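PDB 2INU: inulin fructotransferase from Bacillus sp. snu-7, which probably breaks inulin down from its fructosyl-fructosyl ends by intramolecular transfer, releasing the cyclic disaccharide difructose anhydride III. Local coordinates for residues 58-63 with 78-83; 250-255 with 274-279; 384-389 with 402-407. One frame throughout, in Å; residues are numbered along the deposited sequence.

Contact 1 of 3, residues 58-63 with 78-83; sequences AAIIIP and SYLTIA
Strands 58-61 and 80-83 run parallel, 4.7 Å apart at the closest approach of their axes and 16° from exact alignment, with A59 beside T81, I60 beside I82 and I61 beside A83. I60 uses both backbone polar groups on the residues flanking I82: its N gives a bond of 2.7 Å to T81 O, and its O takes one of 3.0 Å from A83 N. The same pattern extends to both ends, where T81 N reaches A58 O and I62 N reaches A83 O, all four bonds being fairly straight. A CA-H...O contact from A59 CA to T81 O, 3.3 Å long, adds a second approach to a carbonyl already bonded to I60 N.

The face carrying A58, I60, L80 and I82 is entirely aliphatic. I60 and I82 share one rotamer, with CG1 beside the backbone N (chi1 -63° in both), and the two side chains therefore take the same course in adjacent coils; I60 CB lies 4.3 Å from I82 CG1. The CD1 of I60 meets the CD1 of L80 at 4.4 Å. I62 crosses I82 at a slant and sets its CD1 3.7 Å from I82 CG2. Helix 30-48 covers this face through I38, I41 and I45, closing the N-terminal end of the right-handed parallel beta-helix.

The face with A59, I61, T81 and A83 looks to a neighbouring copy: F85 of the second subunit packs on A59 and I61, and its O is hydrogen-bonded to T81 OG1. The side chain of A83 lies about 7 Å from a bound phosphonate. One pair of strands thus separates a greasy interior, held by dispersion and hydrophobic burial, from a subunit interface where aromatic packing is joined by a hydrogen bond of T81.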
ATOM      1  N   ALA A  58      23.301  -7.571 -10.854  1.00 10.10           N
ATOM      2  CA  ALA A  58      22.888  -8.935 -11.076  1.00 10.16           C
ATOM      3  C   ALA A  58      21.827  -9.349 -10.090  1.00  9.21           C
ATOM      4  O   ALA A  58      21.491  -8.612  -9.162  1.00 11.89           O
ATOM      5  CB  ALA A  58      24.089  -9.857 -10.973  1.00 11.51           C
ATOM      6  N   ALA A  59      21.300 -10.543 -10.307  1.00  8.73           N
ATOM      7  CA  ALA A  59      20.277 -11.088  -9.443  1.00  9.14           C
ATOM      8  C   ALA A  59      20.757 -12.420  -8.896  1.00  8.65           C
ATOM      9  O   ALA A  59      21.256 -13.270  -9.635  1.00 10.31           O
ATOM     10  CB  ALA A  59      18.980 -11.276 -10.216  1.00  9.99           C
ATOM     11  N   ILE A  60      20.629 -12.572  -7.585  1.00  7.86           N
ATOM     12  CA  ILE A  60      21.005 -13.796  -6.899  1.00  8.09           C
ATOM     13  C   ILE A  60      19.710 -14.385  -6.357  1.00  8.95           C
ATOM     14  O   ILE A  60      19.042 -13.785  -5.513  1.00  9.54           O
ATOM     15  CB  ILE A  60      21.990 -13.509  -5.745  1.00  8.70           C
ATOM     16  CG1 ILE A  60      23.294 -12.925  -6.312  1.00  9.12           C
ATOM     17  CG2 ILE A  60      22.276 -14.788  -4.970  1.00 10.07           C
ATOM     18  CD1 ILE A  60      24.288 -12.492  -5.262  1.00  8.29           C
ATOM     19  N   ILE A  61      19.358 -15.556  -6.873  1.00  9.92           N
ATOM     20  CA  ILE A  61      18.131 -16.254  -6.498  1.00 10.12           C
ATOM     21  C   ILE A  61      18.376 -17.283  -5.399  1.00 10.87           C
ATOM     22  O   ILE A  61      19.322 -18.080  -5.497  1.00 10.15           O
ATOM     23  CB  ILE A  61      17.545 -17.001  -7.715  1.00 10.80           C
ATOM     24  CG1 ILE A  61      17.376 -16.038  -8.888  1.00 11.39           C
ATOM     25  CG2 ILE A  61      16.236 -17.667  -7.340  1.00  8.83           C
ATOM     26  CD1 ILE A  61      16.516 -14.833  -8.593  1.00 13.65           C
ATOM     27  N   ILE A  62      17.538 -17.283  -4.362  1.00 10.87           N
ATOM     28  CA  ILE A  62      17.716 -18.258  -3.291  1.00 10.43           C
ATOM     29  C   ILE A  62      16.525 -19.219  -3.248  1.00 10.86           C
ATOM     30  O   ILE A  62      15.456 -18.888  -2.732  1.00  9.21           O
ATOM     31  CB  ILE A  62      17.876 -17.571  -1.924  1.00 10.77           C
ATOM     32  CG1 ILE A  62      19.095 -16.649  -1.929  1.00 10.42           C
ATOM     33  CG2 ILE A  62      17.985 -18.608  -0.816  1.00 10.22           C
ATOM     34  CD1 ILE A  62      19.191 -15.755  -0.712  1.00 14.74           C
ATOM     35  N   PRO A  63      16.694 -20.417  -3.830  1.00 11.82           N
ATOM     36  CA  PRO A  63      15.692 -21.491  -3.899  1.00 12.09           C
ATOM     37  C   PRO A  63      15.091 -21.886  -2.543  1.00 12.72           C
ATOM     38  O   PRO A  63      15.688 -21.650  -1.494  1.00 13.29           O
ATOM     39  CB  PRO A  63      16.481 -22.640  -4.512  1.00 13.81           C
ATOM     40  CG  PRO A  63      17.320 -21.933  -5.512  1.00 13.89           C
ATOM     41  CD  PRO A  63      17.804 -20.687  -4.765  1.00 12.91           C
ATOM     42  N   SER A  78      25.986  -1.800  -6.793  1.00 12.19           N
ATOM     43  CA  SER A  78      24.705  -1.191  -6.999  1.00 13.15           C
ATOM     44  C   SER A  78      23.827  -2.063  -7.857  1.00 12.60           C
ATOM     45  O   SER A  78      24.309  -2.832  -8.696  1.00 11.83           O
ATOM     46  CB  SER A  78      24.868   0.173  -7.657  1.00 13.54           C
ATOM     47  OG  SER A  78      25.290   1.147  -6.709  1.00 13.83           O
ATOM     48  N   TYR A  79      22.528  -1.925  -7.631  1.00 12.07           N
ATOM     49  CA  TYR A  79      21.525  -2.662  -8.385  1.00 12.01           C
ATOM     50  C   TYR A  79      21.634  -4.184  -8.178  1.00 12.67           C
ATOM     51  O   TYR A  79      21.387  -4.966  -9.096  1.00 13.59           O
ATOM     52  CB  TYR A  79      21.640  -2.316  -9.883  1.00 11.69           C
ATOM     53  CG  TYR A  79      22.037  -0.870 -10.199  1.00 10.80           C
ATOM     54  CD1 TYR A  79      21.217   0.214  -9.855  1.00 11.91           C
ATOM     55  CD2 TYR A  79      23.233  -0.591 -10.875  1.00 11.24           C
ATOM     56  CE1 TYR A  79      21.577   1.534 -10.207  1.00 11.51           C
ATOM     57  CE2 TYR A  79      23.588   0.716 -11.224  1.00 12.78           C
ATOM     58  CZ  TYR A  79      22.764   1.771 -10.879  1.00 13.43           C
ATOM     59  OH  TYR A  79      23.133   3.054 -11.235  1.00 14.18           O
ATOM     60  N   LEU A  80      22.005  -4.607  -6.970  1.00 11.88           N
ATOM     61  CA  LEU A  80      22.112  -6.037  -6.656  1.00 11.89           C
ATOM     62  C   LEU A  80      20.760  -6.468  -6.110  1.00 11.43           C
ATOM     63  O   LEU A  80      20.205  -5.818  -5.218  1.00  9.79           O
ATOM     64  CB  LEU A  80      23.301  -6.293  -5.729  1.00 13.72           C
ATOM     65  CG  LEU A  80      23.682  -7.757  -5.505  1.00 14.96           C
ATOM     66  CD1 LEU A  80      24.283  -8.356  -6.769  1.00 16.37           C
ATOM     67  CD2 LEU A  80      24.650  -7.889  -4.340  1.00 15.91           C
ATOM     68  N   THR A  81      20.225  -7.546  -6.670  1.00 10.32           N
ATOM     69  CA  THR A  81      18.946  -8.077  -6.240  1.00  9.37           C
ATOM     70  C   THR A  81      19.125  -9.468  -5.661  1.00  9.62           C
ATOM     71  O   THR A  81      19.635 -10.361  -6.341  1.00  8.68           O
ATOM     72  CB  THR A  81      17.942  -8.200  -7.414  1.00 10.96           C
ATOM     73  OG1 THR A  81      17.484  -6.902  -7.816  1.00 11.07           O
ATOM     74  CG2 THR A  81      16.739  -9.060  -6.988  1.00 11.42           C
ATOM     75  N   ILE A  82      18.714  -9.650  -4.414  1.00  7.33           N
ATOM     76  CA  ILE A  82      18.797 -10.954  -3.792  1.00  7.14           C
ATOM     77  C   ILE A  82      17.346 -11.277  -3.491  1.00  7.26           C
ATOM     78  O   ILE A  82      16.690 -10.597  -2.704  1.00  6.09           O
ATOM     79  CB  ILE A  82      19.630 -10.912  -2.503  1.00  8.29           C
ATOM     80  CG1 ILE A  82      21.068 -10.509  -2.834  1.00  9.54           C
ATOM     81  CG2 ILE A  82      19.620 -12.285  -1.823  1.00  8.49           C
ATOM     82  CD1 ILE A  82      21.962 -10.306  -1.646  1.00  9.64           C
ATOM     83  N   ALA A  83      16.837 -12.300  -4.165  1.00  8.41           N
ATOM     84  CA  ALA A  83      15.447 -12.690  -4.015  1.00 10.30           C
ATOM     85  C   ALA A  83      15.222 -14.176  -3.785  1.00 10.22           C
ATOM     86  O   ALA A  83      16.002 -15.019  -4.244  1.00 10.22           O
ATOM     87  CB  ALA A  83      14.674 -12.237  -5.239  1.00  8.13           C
TER

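Contact 2 of 3, residues 250-255 with 274-279; sequences FPRGRS and GFYPGM
P251 lies over one face of the F275 ring in a contact between two loops, 250-255 and 274-279, that leave strands 248-249 and 271-274 at equivalent corners of neighbouring coils. The proline CG sits 3.7 Å from the F275 ring centroid and 20° off the ring normal, a CH-pi contact displaced toward the rim. R252 comes to the same ring at its edge, with NH2 4.0 Å from F275 CE2 and the guanidinium turned 40° from the ring plane. Bent at chi3 (41°), the R252 chain brings its guanidinium to a salt bridge with E301, a hydrogen bond with Y157 and a cation-pi contact with F306.

Y276 points its ring at the backbone of 250-255. G253 O stands in the ring plane at the edge, 3.1 Å from Y276 CD2, while the hydroxyl end reaches back to R252, with OH 3.6 Å from CB. F275 CB covers one face of the Y276 ring. Such side-by-side turns are the usual corners of a parallel beta-helix, and here the loops meet without a direct hydrogen bond. Water 1 takes a hydrogen bond from F275 N (3.1 Å) and gives a weak one to G253 O. Water 2 lies 2.9 Å from both R254 O and Y276 O.

At the far end S255 CB packs 3.4 Å from G278 O, an oxygen that also receives R281 NE. N311 ND2 hydrogen-bonds to both R254 O and P277 O and thereby links the two loops, while E258 holds the polar ends of R254 and S255.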
ATOM      1  N   PHE A 250       2.224  -4.537  15.960  1.00  9.75           N
ATOM      2  CA  PHE A 250       1.708  -5.215  17.137  1.00 11.54           C
ATOM      3  C   PHE A 250       2.754  -5.388  18.227  1.00 12.62           C
ATOM      4  O   PHE A 250       3.921  -5.026  18.062  1.00 12.02           O
ATOM      5  CB  PHE A 250       1.122  -6.563  16.708  1.00 10.22           C
ATOM      6  CG  PHE A 250       1.967  -7.283  15.705  1.00 12.73           C
ATOM      7  CD1 PHE A 250       3.108  -7.976  16.107  1.00 12.87           C
ATOM      8  CD2 PHE A 250       1.638  -7.257  14.349  1.00 12.31           C
ATOM      9  CE1 PHE A 250       3.901  -8.633  15.176  1.00 12.49           C
ATOM     10  CE2 PHE A 250       2.439  -7.918  13.409  1.00 11.74           C
ATOM     11  CZ  PHE A 250       3.565  -8.603  13.830  1.00 12.46           C
ATOM     12  N   PRO A 251       2.337  -5.925  19.372  1.00 14.38           N
ATOM     13  CA  PRO A 251       3.203  -6.150  20.517  1.00 16.08           C
ATOM     14  C   PRO A 251       4.687  -6.462  20.572  1.00 16.16           C
ATOM     15  O   PRO A 251       5.299  -7.073  19.691  1.00 15.91           O
ATOM     16  CB  PRO A 251       2.401  -7.156  21.322  1.00 18.58           C
ATOM     17  CG  PRO A 251       1.079  -6.518  21.278  1.00 16.68           C
ATOM     18  CD  PRO A 251       0.931  -6.111  19.795  1.00 15.88           C
ATOM     19  N   ARG A 252       6.076  -6.323  20.996  1.00 13.50           N
ATOM     20  CA  ARG A 252       6.274  -5.638  22.380  1.00 14.04           C
ATOM     21  C   ARG A 252       7.582  -4.948  22.237  1.00 13.06           C
ATOM     22  O   ARG A 252       8.496  -5.164  23.032  1.00 13.90           O
ATOM     23  CB  ARG A 252       6.286  -6.823  23.344  1.00 14.68           C
ATOM     24  CG  ARG A 252       7.375  -7.818  23.198  1.00 16.06           C
ATOM     25  CD  ARG A 252       7.242  -9.063  24.197  1.00 14.64           C
ATOM     26  NE  ARG A 252       5.954  -9.643  24.439  1.00 15.86           N
ATOM     27  CZ  ARG A 252       5.493 -10.683  23.774  1.00 14.99           C
ATOM     28  NH1 ARG A 252       6.213 -11.265  22.825  1.00 15.60           N
ATOM     29  NH2 ARG A 252       4.293 -11.157  24.078  1.00 14.81           N
ATOM     30  N   GLY A 253       7.690  -4.136  21.237  1.00 11.71           N
ATOM     31  CA  GLY A 253       8.705  -3.090  21.317  1.00 10.78           C
ATOM     32  C   GLY A 253       8.561  -2.205  22.541  1.00 10.66           C
ATOM     33  O   GLY A 253       7.570  -2.294  23.256  1.00 10.93           O
ATOM     34  N   ARG A 254       9.559  -1.366  22.800  1.00  9.97           N
ATOM     35  CA  ARG A 254       9.484  -0.447  23.934  1.00  9.69           C
ATOM     36  C   ARG A 254       8.580   0.658  23.408  1.00  9.59           C
ATOM     37  O   ARG A 254       7.922   1.378  24.168  1.00  9.27           O
ATOM     38  CB  ARG A 254      10.870   0.120  24.282  1.00  9.81           C
ATOM     39  CG  ARG A 254      11.427   1.095  23.249  1.00 12.22           C
ATOM     40  CD  ARG A 254      12.878   1.473  23.547  1.00 13.11           C
ATOM     41  NE  ARG A 254      13.334   2.555  22.679  1.00 15.31           N
ATOM     42  CZ  ARG A 254      14.581   2.686  22.239  1.00 16.09           C
ATOM     43  NH1 ARG A 254      15.508   1.799  22.583  1.00 17.32           N
ATOM     44  NH2 ARG A 254      14.899   3.700  21.449  1.00 16.36           N
ATOM     45  N   SER A 255       8.562   0.759  22.081  1.00  9.71           N
ATOM     46  CA  SER A 255       7.754   1.728  21.352  1.00  9.23           C
ATOM     47  C   SER A 255       7.386   1.057  20.036  1.00  9.75           C
ATOM     48  O   SER A 255       7.973   0.037  19.673  1.00  9.39           O
ATOM     49  CB  SER A 255       8.561   3.012  21.092  1.00  9.93           C
ATOM     50  OG  SER A 255       9.739   2.722  20.351  1.00  8.83           O
ATOM     51  N   GLY A 274       0.127  -1.909  21.544  1.00 10.26           N
ATOM     52  CA  GLY A 274       1.248  -2.070  22.446  1.00 11.49           C
ATOM     53  C   GLY A 274       0.819  -2.483  23.840  1.00 10.30           C
ATOM     54  O   GLY A 274      -0.350  -2.390  24.196  1.00 11.14           O
ATOM     55  N   PHE A 275       1.778  -2.944  24.636  1.00 11.68           N
ATOM     56  CA  PHE A 275       1.510  -3.357  26.015  1.00 10.17           C
ATOM     57  C   PHE A 275       2.155  -2.386  26.981  1.00 10.33           C
ATOM     58  O   PHE A 275       2.104  -2.584  28.194  1.00 10.39           O
ATOM     59  CB  PHE A 275       2.101  -4.733  26.332  1.00 10.46           C
ATOM     60  CG  PHE A 275       1.509  -5.872  25.550  1.00 12.35           C
ATOM     61  CD1 PHE A 275       0.163  -5.894  25.214  1.00 11.97           C
ATOM     62  CD2 PHE A 275       2.295  -6.975  25.226  1.00 11.90           C
ATOM     63  CE1 PHE A 275      -0.392  -7.008  24.577  1.00 12.17           C
ATOM     64  CE2 PHE A 275       1.756  -8.082  24.596  1.00 12.01           C
ATOM     65  CZ  PHE A 275       0.413  -8.102  24.269  1.00 12.56           C
ATOM     66  N   TYR A 276       2.786  -1.349  26.449  1.00 10.16           N
ATOM     67  CA  TYR A 276       3.461  -0.385  27.300  1.00 11.22           C
ATOM     68  C   TYR A 276       3.284   1.063  26.910  1.00 11.11           C
ATOM     69  O   TYR A 276       2.840   1.393  25.812  1.00 10.52           O
ATOM     70  CB  TYR A 276       4.978  -0.623  27.314  1.00 12.16           C
ATOM     71  CG  TYR A 276       5.427  -2.046  27.168  1.00 11.73           C
ATOM     72  CD1 TYR A 276       5.266  -2.961  28.208  1.00 13.27           C
ATOM     73  CD2 TYR A 276       6.053  -2.473  25.999  1.00 13.26           C
ATOM     74  CE1 TYR A 276       5.737  -4.259  28.087  1.00 12.62           C
ATOM     75  CE2 TYR A 276       6.520  -3.771  25.869  1.00 13.89           C
ATOM     76  CZ  TYR A 276       6.358  -4.659  26.916  1.00 13.38           C
ATOM     77  OH  TYR A 276       6.819  -5.950  26.793  1.00 14.01           O
ATOM     78  N   PRO A 277       3.631   1.951  27.846  1.00 11.89           N
ATOM     79  CA  PRO A 277       3.587   3.404  27.714  1.00 11.26           C
ATOM     80  C   PRO A 277       4.476   3.834  26.546  1.00 10.98           C
ATOM     81  O   PRO A 277       5.455   3.164  26.229  1.00 11.05           O
ATOM     82  CB  PRO A 277       4.140   3.862  29.056  1.00 13.24           C
ATOM     83  CG  PRO A 277       3.504   2.902  29.993  1.00 13.15           C
ATOM     84  CD  PRO A 277       3.583   1.561  29.273  1.00 11.27           C
ATOM     85  N   GLY A 278       4.110   4.935  25.902  1.00  9.68           N
ATOM     86  CA  GLY A 278       4.887   5.452  24.785  1.00 10.01           C
ATOM     87  C   GLY A 278       5.011   4.577  23.543  1.00 10.18           C
ATOM     88  O   GLY A 278       6.117   4.226  23.130  1.00  9.98           O
HETATM   89  N   MSE A 279       3.881   4.249  22.923  1.00 10.04           N
HETATM   90  CA  MSE A 279       3.867   3.426  21.712  1.00 11.96           C
HETATM   91  C   MSE A 279       4.251   4.280  20.505  1.00 11.94           C
HETATM   92  O   MSE A 279       4.872   3.796  19.552  1.00 11.46           O
HETATM   93  CB  MSE A 279       2.465   2.819  21.502  1.00 12.76           C
HETATM   94  CG  MSE A 279       2.059   1.824  22.565  1.00 15.60           C
HETATM   95 SE   MSE A 279       0.168   1.453  22.641  1.00 22.48          SE
HETATM   96  CE  MSE A 279      -0.234   1.335  20.754  1.00 18.50           C
TER
HETATM   97  O   HOH W   1       4.411  -3.266  23.050  1.00 18.30           O
HETATM   98  O   HOH W   2       5.057   1.178  23.904  1.00 10.30           O

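Contact 3 of 3, residues 384-389 with 402-407; sequences THSKVL and SDTAIR
D403 sets its carboxylate against the backbone N and imidazole of H385, and the two flat groups lie 50° apart. D403 OD1 accepts H385 N at 2.9 Å, but from above the carboxylate plane, 62° out of it; S401 OG is a second partner of that oxygen. H385 ND1 meets D403 CB at 3.5 Å, so the imidazole sits obliquely against the aspartate stem as well as its charged end.

Next along, the hydroxyls of S386 and T404 converge on one water, 2.7 Å from S386 OG and 2.8 Å from T404 OG1, and T404 OG1 is also bonded to S399 OG. From here the segments become strands 387-389 and 405-407, parallel neighbours in the last turns of the right-handed beta-helix. A405 N bonds to S386 O, V388 N to A405 O and R407 N to V388 O, which sets side chains of the same face beside each other in successive coils. V388 and I406 face I397 together, with V388 CB 4.2 Å from I406 CG1, while K387 lays its CD 3.8 Å from the methyl of A405; the bent lysine chain brings NZ back to a weak hydrogen bond with H385 O.

L389 and R407 cross at the other end. L389 CG lies over one face of the R407 guanidinium, and R407 NH2 is 3.8 Å from L389 CB. The arginine chain leaves CB extended and then bends at chi3 (70°), which directs its charged end to two carboxylates: NH2 forms a salt bridge with D390 of its own chain and NH1 one with D390 of the second subunit. The R407 side chains of all three subunits gather here, and these aspartates would be expected to offset their positive charges.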
ATOM      1  N   THR A 384       3.545  25.697  24.881  1.00 15.42           N
ATOM      2  CA  THR A 384       3.008  27.011  24.596  1.00 15.43           C
ATOM      3  C   THR A 384       2.150  26.974  23.348  1.00 16.04           C
ATOM      4  O   THR A 384       2.417  26.222  22.402  1.00 15.29           O
ATOM      5  CB  THR A 384       4.104  28.070  24.345  1.00 15.85           C
ATOM      6  OG1 THR A 384       4.938  27.655  23.252  1.00 17.81           O
ATOM      7  CG2 THR A 384       4.938  28.291  25.588  1.00 16.22           C
ATOM      8  N   HIS A 385       1.099  27.782  23.389  1.00 15.99           N
ATOM      9  CA  HIS A 385       0.168  27.952  22.287  1.00 15.32           C
ATOM     10  C   HIS A 385      -0.415  26.676  21.652  1.00 13.87           C
ATOM     11  O   HIS A 385      -0.667  26.629  20.452  1.00 13.31           O
ATOM     12  CB  HIS A 385       0.861  28.842  21.249  1.00 18.62           C
ATOM     13  CG  HIS A 385       1.600  29.980  21.859  1.00 22.12           C
ATOM     14  ND1 HIS A 385       1.055  30.817  22.808  1.00 25.42           N
ATOM     15  CD2 HIS A 385       2.893  30.419  21.694  1.00 24.30           C
ATOM     16  CE1 HIS A 385       1.951  31.704  23.201  1.00 25.09           C
ATOM     17  NE2 HIS A 385       3.066  31.476  22.536  1.00 26.78           N
ATOM     18  N   SER A 386      -0.653  25.655  22.477  1.00 12.34           N
ATOM     19  CA  SER A 386      -1.226  24.379  22.018  1.00 11.50           C
ATOM     20  C   SER A 386      -2.708  24.565  21.707  1.00 12.43           C
ATOM     21  O   SER A 386      -3.324  25.527  22.170  1.00 10.71           O
ATOM     22  CB  SER A 386      -1.087  23.293  23.093  1.00 12.00           C
ATOM     23  OG  SER A 386       0.250  23.160  23.541  1.00 12.62           O
ATOM     24  N   LYS A 387      -3.272  23.649  20.920  1.00 11.01           N
ATOM     25  CA  LYS A 387      -4.690  23.709  20.551  1.00 12.37           C
ATOM     26  C   LYS A 387      -5.331  22.337  20.728  1.00 12.02           C
ATOM     27  O   LYS A 387      -4.899  21.359  20.102  1.00 13.63           O
ATOM     28  CB  LYS A 387      -4.866  24.111  19.082  1.00 13.35           C
ATOM     29  CG  LYS A 387      -4.234  25.427  18.686  1.00 17.72           C
ATOM     30  CD  LYS A 387      -5.068  26.608  19.126  1.00 19.51           C
ATOM     31  CE  LYS A 387      -4.530  27.885  18.495  1.00 21.63           C
ATOM     32  NZ  LYS A 387      -3.116  28.129  18.869  1.00 24.69           N
ATOM     33  N   VAL A 388      -6.366  22.254  21.556  1.00 10.85           N
ATOM     34  CA  VAL A 388      -7.043  20.979  21.752  1.00  9.24           C
ATOM     35  C   VAL A 388      -8.513  21.124  21.392  1.00 10.00           C
ATOM     36  O   VAL A 388      -9.268  21.851  22.057  1.00  9.98           O
ATOM     37  CB  VAL A 388      -6.898  20.480  23.202  1.00  9.21           C
ATOM     38  CG1 VAL A 388      -7.472  19.080  23.335  1.00  8.73           C
ATOM     39  CG2 VAL A 388      -5.429  20.483  23.600  1.00  8.24           C
ATOM     40  N   LEU A 389      -8.900  20.430  20.322  1.00  9.69           N
ATOM     41  CA  LEU A 389     -10.267  20.473  19.817  1.00 11.01           C
ATOM     42  C   LEU A 389     -10.902  19.097  19.771  1.00 12.08           C
ATOM     43  O   LEU A 389     -10.314  18.143  19.238  1.00  9.27           O
ATOM     44  CB  LEU A 389     -10.311  20.995  18.385  1.00 13.95           C
ATOM     45  CG  LEU A 389      -9.330  22.030  17.852  1.00 16.79           C
ATOM     46  CD1 LEU A 389      -9.567  22.201  16.357  1.00 18.94           C
ATOM     47  CD2 LEU A 389      -9.527  23.334  18.570  1.00 18.77           C
ATOM     48  N   SER A 402      -0.973  28.209  30.047  1.00 31.46           N
ATOM     49  CA  SER A 402      -2.065  29.143  30.191  1.00 31.16           C
ATOM     50  C   SER A 402      -2.480  29.756  28.867  1.00 30.05           C
ATOM     51  O   SER A 402      -3.473  30.505  28.811  1.00 30.70           O
ATOM     52  CB  SER A 402      -1.688  30.238  31.187  1.00 31.64           C
ATOM     53  OG  SER A 402      -0.621  31.033  30.683  1.00 32.91           O
ATOM     54  N   ASP A 403      -1.733  29.454  27.807  1.00 28.12           N
ATOM     55  CA  ASP A 403      -2.104  29.978  26.505  1.00 27.17           C
ATOM     56  C   ASP A 403      -2.735  28.864  25.688  1.00 26.25           C
ATOM     57  O   ASP A 403      -2.885  28.982  24.468  1.00 27.30           O
ATOM     58  CB  ASP A 403      -0.903  30.546  25.754  1.00 27.20           C
ATOM     59  CG  ASP A 403       0.404  29.917  26.179  1.00 28.02           C
ATOM     60  OD1 ASP A 403       0.555  28.680  26.055  1.00 27.58           O
ATOM     61  OD2 ASP A 403       1.294  30.664  26.640  1.00 28.37           O
ATOM     62  N   THR A 404      -3.113  27.780  26.356  1.00 23.86           N
ATOM     63  CA  THR A 404      -3.735  26.681  25.649  1.00 23.07           C
ATOM     64  C   THR A 404      -5.173  27.033  25.323  1.00 22.09           C
ATOM     65  O   THR A 404      -5.911  27.554  26.170  1.00 22.43           O
ATOM     66  CB  THR A 404      -3.730  25.393  26.477  1.00 22.80           C
ATOM     67  OG1 THR A 404      -2.380  24.952  26.681  1.00 22.99           O
ATOM     68  CG2 THR A 404      -4.509  24.310  25.744  1.00 23.24           C
ATOM     69  N   ALA A 405      -5.558  26.760  24.082  1.00 20.82           N
ATOM     70  CA  ALA A 405      -6.919  27.010  23.640  1.00 20.18           C
ATOM     71  C   ALA A 405      -7.566  25.634  23.559  1.00 19.72           C
ATOM     72  O   ALA A 405      -7.084  24.755  22.822  1.00 19.86           O
ATOM     73  CB  ALA A 405      -6.915  27.685  22.285  1.00 19.27           C
ATOM     74  N   ILE A 406      -8.641  25.447  24.323  1.00 18.87           N
ATOM     75  CA  ILE A 406      -9.331  24.166  24.368  1.00 18.71           C
ATOM     76  C   ILE A 406     -10.807  24.284  24.002  1.00 18.83           C
ATOM     77  O   ILE A 406     -11.483  25.222  24.416  1.00 18.22           O
ATOM     78  CB  ILE A 406      -9.265  23.563  25.791  1.00 19.53           C
ATOM     79  CG1 ILE A 406      -7.816  23.279  26.184  1.00 18.91           C
ATOM     80  CG2 ILE A 406     -10.105  22.289  25.867  1.00 19.39           C
ATOM     81  CD1 ILE A 406      -7.663  22.700  27.576  1.00 20.34           C
ATOM     82  N   ARG A 407     -11.302  23.323  23.223  1.00 17.13           N
ATOM     83  CA  ARG A 407     -12.715  23.278  22.846  1.00 16.55           C
ATOM     84  C   ARG A 407     -13.265  21.910  23.199  1.00 16.79           C
ATOM     85  O   ARG A 407     -12.885  20.907  22.599  1.00 14.83           O
ATOM     86  CB  ARG A 407     -12.927  23.532  21.358  1.00 17.25           C
ATOM     87  CG  ARG A 407     -14.421  23.517  20.989  1.00 17.66           C
ATOM     88  CD  ARG A 407     -14.666  23.907  19.545  1.00 18.77           C
ATOM     89  NE  ARG A 407     -14.190  22.888  18.612  1.00 17.78           N
ATOM     90  CZ  ARG A 407     -13.787  23.156  17.375  1.00 16.75           C
ATOM     91  NH1 ARG A 407     -13.799  24.408  16.929  1.00 16.28           N
ATOM     92  NH2 ARG A 407     -13.381  22.179  16.579  1.00 16.96           N
TER
HETATM   93  O   HOH W   3       0.216  24.953  25.582  1.00 30.19           O

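In the fold
The three contacts follow one another along the chain in the order 1, 2, 3, and likewise along the parallel beta-helix, each joining neighbouring coils. Contact 1 lies at the N-terminal end beside helix 30-48; the centre of contact 2 is 35 Å from that of contact 1, and the centre of contact 3, near the C terminus, 28 Å from that of contact 2. Contacts 1 and 3 have centres 53 Å apart, and the three are not in a straight line. Contacts 1 and 3 belong to one series of parallel strand pairings, near its two ends, whereas contact 2 pairs loops at the corners. Both also meet the second subunit, consistent with a trimer interface along much of the beta-helix.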